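Local coordinates for protein proliferating cell nuclear antigen (Entamoeba histolytica, PDB 3P91) that probably serves as a ring-shaped sliding clamp that holds DNA polymerase delta on its template and raises its processivity during DNA replication, at residues A9-A14 with L93-K98; A219-L224 with M240-E245. All blocks are in the same frame, centred on the assembly; numbering follows the deposited sequence.

How the contacts relate
The two contacts show how the same clamp fold is held together in two ways. Contact 1, in the N-terminal half, joins neighbouring strands of one antiparallel sheet edge by edge, and its main bonds run from backbone to backbone. Contact 2, in the C-terminal half, sets a loop on the face of a different sheet with no hydrogen bond between them, mainly by packing on one aromatic ring. Both are buried, but the centre of contact 1 is about 20 Å from that of the chain, that of contact 2 about 6 Å. Their own centres are about 21 Å apart. Helix 14-25 relates them: Phe-11 stacks on its Phe-17, and Leu-224 packs on the same helix.

Contact 1: residues A9-A14 with L93-K98; sequences AKFKEA and LILDVK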
loop_
_atom_site.group_PDB
_atom_site.type_symbol
_atom_site.label_atom_id
_atom_site.label_comp_id
_atom_site.label_asym_id
_atom_site.label_seq_id
_atom_site.Cartn_x
_atom_site.Cartn_y
_atom_site.Cartn_z
ATOM N N ALA A 9 3.203 30.250 19.238
ATOM C CA ALA A 9 2.760 29.053 19.939
ATOM C C ALA A 9 3.668 27.858 19.678
ATOM O O ALA A 9 3.984 27.555 18.531
ATOM C CB ALA A 9 1.322 28.720 19.558
ATOM N N LYS A 10 4.092 27.185 20.744
ATOM C CA LYS A 10 4.785 25.916 20.591
ATOM C C LYS A 10 4.029 24.802 21.272
ATOM O O LYS A 10 3.720 24.888 22.454
ATOM C CB LYS A 10 6.202 25.966 21.149
ATOM C CG LYS A 10 6.941 24.647 20.977
ATOM C CD LYS A 10 8.337 24.747 21.531
ATOM C CE LYS A 10 8.274 24.982 23.023
ATOM N NZ LYS A 10 9.318 25.938 23.488
ATOM N N PHE A 11 3.755 23.744 20.523
ATOM C CA PHE A 11 2.978 22.643 21.049
ATOM C C PHE A 11 3.783 21.801 22.017
ATOM O O PHE A 11 4.998 21.699 21.903
ATOM C CB PHE A 11 2.458 21.779 19.909
ATOM C CG PHE A 11 1.383 22.435 19.109
ATOM C CD1 PHE A 11 0.049 22.205 19.404
ATOM C CD2 PHE A 11 1.699 23.300 18.078
ATOM C CE1 PHE A 11 -0.952 22.815 18.671
ATOM C CE2 PHE A 11 0.704 23.913 17.343
ATOM C CZ PHE A 11 -0.627 23.667 17.638
ATOM N N LYS A 12 3.097 21.212 22.985
ATOM C CA LYS A 12 3.703 20.184 23.810
ATOM C C LYS A 12 3.962 18.969 22.933
ATOM O O LYS A 12 5.050 18.394 22.963
ATOM C CB LYS A 12 2.794 19.823 24.988
ATOM C CG LYS A 12 2.869 20.832 26.120
ATOM C CD LYS A 12 1.854 20.567 27.204
ATOM C CE LYS A 12 2.096 21.466 28.402
ATOM N NZ LYS A 12 0.992 21.384 29.408
ATOM N N GLU A 13 2.966 18.601 22.134
ATOM C CA GLU A 13 3.080 17.462 21.221
ATOM C C GLU A 13 2.715 17.853 19.795
ATOM O O GLU A 13 1.624 18.355 19.546
ATOM C CB GLU A 13 2.175 16.312 21.674
ATOM C CG GLU A 13 2.541 15.704 23.024
ATOM C CD GLU A 13 3.912 15.038 23.033
ATOM O OE1 GLU A 13 4.522 14.966 24.120
ATOM O OE2 GLU A 13 4.380 14.580 21.965
ATOM N N ALA A 14 3.621 17.610 18.856
ATOM C CA ALA A 14 3.354 17.929 17.457
ATOM C C ALA A 14 2.248 17.050 16.868
ATOM O O ALA A 14 1.500 17.480 15.988
ATOM C CB ALA A 14 4.629 17.824 16.629
ATOM N N LEU A 93 7.104 21.677 17.376
ATOM C CA LEU A 93 6.326 22.427 16.407
ATOM C C LEU A 93 5.947 23.815 16.922
ATOM O O LEU A 93 5.347 23.959 17.986
ATOM C CB LEU A 93 5.082 21.637 15.998
ATOM C CG LEU A 93 4.184 22.340 14.985
ATOM C CD1 LEU A 93 4.877 22.452 13.651
ATOM C CD2 LEU A 93 2.882 21.600 14.839
ATOM N N ILE A 94 6.301 24.834 16.148
ATOM C CA ILE A 94 6.038 26.204 16.529
ATOM C C ILE A 94 5.279 26.910 15.427
ATOM O O ILE A 94 5.540 26.706 14.243
ATOM C CB ILE A 94 7.340 26.966 16.812
ATOM C CG1 ILE A 94 8.122 26.273 17.922
ATOM C CG2 ILE A 94 7.049 28.401 17.213
ATOM C CD1 ILE A 94 9.566 26.665 17.966
ATOM N N LEU A 95 4.326 27.735 15.838
ATOM C CA LEU A 95 3.572 28.573 14.928
ATOM C C LEU A 95 3.896 30.024 15.231
ATOM O O LEU A 95 3.998 30.409 16.393
ATOM C CB LEU A 95 2.081 28.339 15.118
ATOM C CG LEU A 95 1.352 27.306 14.258
ATOM C CD1 LEU A 95 2.217 26.118 13.896
ATOM C CD2 LEU A 95 0.131 26.852 15.023
ATOM N N ASP A 96 4.068 30.827 14.188
ATOM C CA ASP A 96 4.320 32.245 14.365
ATOM C C ASP A 96 3.544 33.037 13.334
ATOM O O ASP A 96 3.444 32.629 12.176
ATOM C CB ASP A 96 5.815 32.559 14.223
ATOM C CG ASP A 96 6.601 32.326 15.510
ATOM O OD1 ASP A 96 7.565 31.530 15.486
ATOM O OD2 ASP A 96 6.280 32.957 16.538
ATOM N N VAL A 97 2.978 34.159 13.771
ATOM C CA VAL A 97 2.522 35.191 12.851
ATOM C C VAL A 97 3.199 36.518 13.196
ATOM O O VAL A 97 3.073 37.017 14.310
ATOM C CB VAL A 97 0.998 35.350 12.849
ATOM C CG1 VAL A 97 0.596 36.538 11.994
ATOM C CG2 VAL A 97 0.339 34.077 12.337
ATOM N N LYS A 98 3.940 37.072 12.243
ATOM C CA LYS A 98 4.679 38.306 12.466
ATOM C C LYS A 98 3.709 39.455 12.670
ATOM O O LYS A 98 3.657 40.040 13.748
#
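Phe-11 holds CG anti to its carbonyl carbon (chi1 -71°) and Leu-93 holds CG anti to its backbone N (chi1 180°); the two side chains lie side by side, pointing the same way. They belong to adjacent antiparallel strands, 7-11 and 92-97, in a sheet of the N-terminal clamp domain. The axes of 9-11 and 93-97 approach to 4.6 Å. Ala-9 and Leu-95 form a hydrogen-bonded pair: Ala-9 N gives to Leu-95 O at 3.0 Å, and Leu-95 N returns a straighter bond to Ala-9 O at 2.7 Å. Next comes the non-hydrogen-bonded pair Lys-10 and Ile-94, whose side chains cross obliquely, with Lys-10 CG 3.7 Å from Ile-94 CG1. The lysine chain bends away beyond this aliphatic touch, and its NZ forms a salt bridge to Glu-64 on strand 62-66. Phe-11 stacks on Phe-17 of helix 14-25, tying the sheet to the helix. On the strand side, its CE2 reaches Leu-95 CD2 at 3.8 Å and its CD2 meets Leu-93 CD2, also at 3.8 Å. Leu-93 O accepts from Phe-11 N at 3.0 Å and lies at the edge of the Phe-11 ring, in its plane, 3.7 Å from CD2.

Contact 2: residues A219-L224 with M240-E245; sequences AKSAPL and MEFKGE
The loop that follows helix 212-218 settles onto strand 238-244 in the C-terminal half of the chain, and the ring of Phe-242 is the surface it rests on. Ser-221 makes the central touch. Its CB stands over one face of the ring in a CH-pi contact, 3.7 Å from the centroid and 17° off the ring normal, displaced toward the rim and closest to CE2. Phe-242 CG stands anti to the carbonyl carbon (chi1 -62°), on the side of the strand that faces the loop. The backbone of the loop carries the contact across the ring: Ser-221 O is 3.6 Å from Phe-242 CD1, while Ala-222 N comes obliquely to CE1 at 3.7 Å. The serine hydroxyl takes no part in this, since OG is hydrogen-bonded to Phe-218 O in helix 212-218.

In the PCNA fold the helices line the inner, DNA-facing side of the ring and the sheets lie outside them; here the loop with its short 3-10 segment, 222-224, fills in between helices 14-25 and 145-158. Helix 145-158 meets Ala-219 and Met-240 through Phe-148, and Leu-224 lies on Arg-19, Val-20 and Ser-23 of helix 14-25. The contact therefore sits where helices from both halves of the chain approach the sheet. The loop holds its own shape through backbone bonds from Ala-222 N to Ala-219 O and from Leu-224 N to Ser-221 O.

Beyond the ring, Leu-224 CB packs against Phe-242 CB at 4.1 Å. Toward the start of 240-245, Met-240 extends through chi2 (-178°), and its SD comes 4.1 Å from Ala-219 N. Further along the strand, Leu-224 O lies 3.6 Å from CA of Gly-244.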
loop_
_atom_site.group_PDB
_atom_site.type_symbol
_atom_site.label_atom_id
_atom_site.label_comp_id
_atom_site.label_asym_id
_atom_site.label_seq_id
_atom_site.Cartn_x
_atom_site.Cartn_y
_atom_site.Cartn_z
ATOM N N ALA A 219 -16.054 10.071 11.773
ATOM C CA ALA A 219 -15.463 8.976 12.529
ATOM C C ALA A 219 -13.959 8.906 12.353
ATOM O O ALA A 219 -13.252 8.361 13.199
ATOM C CB ALA A 219 -16.097 7.660 12.126
ATOM N N LYS A 220 -13.473 9.461 11.249
ATOM C CA LYS A 220 -12.050 9.429 10.938
ATOM C C LYS A 220 -11.230 10.311 11.865
ATOM O O LYS A 220 -10.018 10.408 11.710
ATOM C CB LYS A 220 -11.808 9.856 9.495
ATOM C CG LYS A 220 -12.466 8.973 8.471
ATOM C CD LYS A 220 -12.288 9.560 7.082
ATOM C CE LYS A 220 -13.081 8.782 6.048
ATOM N NZ LYS A 220 -12.986 9.420 4.707
ATOM N N SER A 221 -11.890 10.955 12.821
ATOM C CA SER A 221 -11.206 11.794 13.800
ATOM C C SER A 221 -10.682 10.964 14.969
ATOM O O SER A 221 -10.133 11.502 15.930
ATOM C CB SER A 221 -12.143 12.888 14.309
ATOM O OG SER A 221 -12.530 13.745 13.253
ATOM N N ALA A 222 -10.857 9.650 14.868
ATOM C CA ALA A 222 -10.463 8.701 15.910
ATOM C C ALA A 222 -9.076 8.944 16.513
ATOM O O ALA A 222 -8.905 8.848 17.721
ATOM C CB ALA A 222 -10.581 7.263 15.387
ATOM N N PRO A 223 -8.080 9.250 15.676
ATOM C CA PRO A 223 -6.724 9.492 16.184
ATOM C C PRO A 223 -6.641 10.500 17.338
ATOM O O PRO A 223 -5.696 10.450 18.122
ATOM C CB PRO A 223 -5.996 10.041 14.957
ATOM C CG PRO A 223 -6.679 9.392 13.813
ATOM C CD PRO A 223 -8.132 9.326 14.206
ATOM N N LEU A 224 -7.622 11.385 17.453
ATOM C CA LEU A 224 -7.582 12.421 18.479
ATOM C C LEU A 224 -7.806 11.892 19.881
ATOM O O LEU A 224 -7.433 12.536 20.859
ATOM C CB LEU A 224 -8.611 13.511 18.188
ATOM C CG LEU A 224 -8.220 14.601 17.197
ATOM C CD1 LEU A 224 -9.407 15.500 16.968
ATOM C CD2 LEU A 224 -7.040 15.400 17.707
ATOM N N MET A 240 -20.884 14.123 18.116
ATOM C CA MET A 240 -19.791 13.168 18.132
ATOM C C MET A 240 -18.562 13.914 18.620
ATOM O O MET A 240 -18.052 14.783 17.930
ATOM C CB MET A 240 -19.563 12.584 16.738
ATOM C CG MET A 240 -18.666 11.359 16.705
ATOM S SD MET A 240 -18.400 10.758 15.021
ATOM C CE MET A 240 -20.058 10.271 14.578
ATOM N N GLU A 241 -18.109 13.584 19.824
ATOM C CA GLU A 241 -17.016 14.308 20.457
ATOM C C GLU A 241 -15.724 13.507 20.577
ATOM O O GLU A 241 -15.718 12.378 21.055
ATOM C CB GLU A 241 -17.433 14.765 21.849
ATOM C CG GLU A 241 -16.259 15.210 22.698
ATOM C CD GLU A 241 -16.637 15.418 24.147
ATOM O OE1 GLU A 241 -15.854 15.012 25.030
ATOM O OE2 GLU A 241 -17.715 15.990 24.404
ATOM N N PHE A 242 -14.625 14.114 20.151
ATOM C CA PHE A 242 -13.305 13.549 20.358
ATOM C C PHE A 242 -12.497 14.447 21.292
ATOM O O PHE A 242 -11.897 15.431 20.861
ATOM C CB PHE A 242 -12.584 13.384 19.023
ATOM C CG PHE A 242 -13.277 12.455 18.082
ATOM C CD1 PHE A 242 -12.970 11.105 18.070
ATOM C CD2 PHE A 242 -14.253 12.924 17.222
ATOM C CE1 PHE A 242 -13.622 10.241 17.212
ATOM C CE2 PHE A 242 -14.902 12.063 16.358
ATOM C CZ PHE A 242 -14.588 10.723 16.355
ATOM N N LYS A 243 -12.491 14.104 22.576
ATOM C CA LYS A 243 -11.761 14.878 23.571
ATOM C C LYS A 243 -10.351 14.345 23.816
ATOM O O LYS A 243 -10.174 13.247 24.341
ATOM C CB LYS A 243 -12.541 14.931 24.883
ATOM C CG LYS A 243 -11.744 15.509 26.038
ATOM C CD LYS A 243 -12.653 15.851 27.202
ATOM C CE LYS A 243 -13.371 14.625 27.726
ATOM N NZ LYS A 243 -12.419 13.659 28.341
ATOM N N GLY A 244 -9.354 15.137 23.430
ATOM C CA GLY A 244 -7.962 14.793 23.654
ATOM C C GLY A 244 -7.441 15.364 24.960
ATOM O O GLY A 244 -8.219 15.747 25.837
ATOM N N GLU A 245 -6.118 15.429 25.085
ATOM C CA GLU A 245 -5.474 15.932 26.296
ATOM C C GLU A 245 -6.026 17.292 26.758
ATOM O O GLU A 245 -6.799 17.369 27.721
ATOM C CB GLU A 245 -3.955 15.997 26.100
#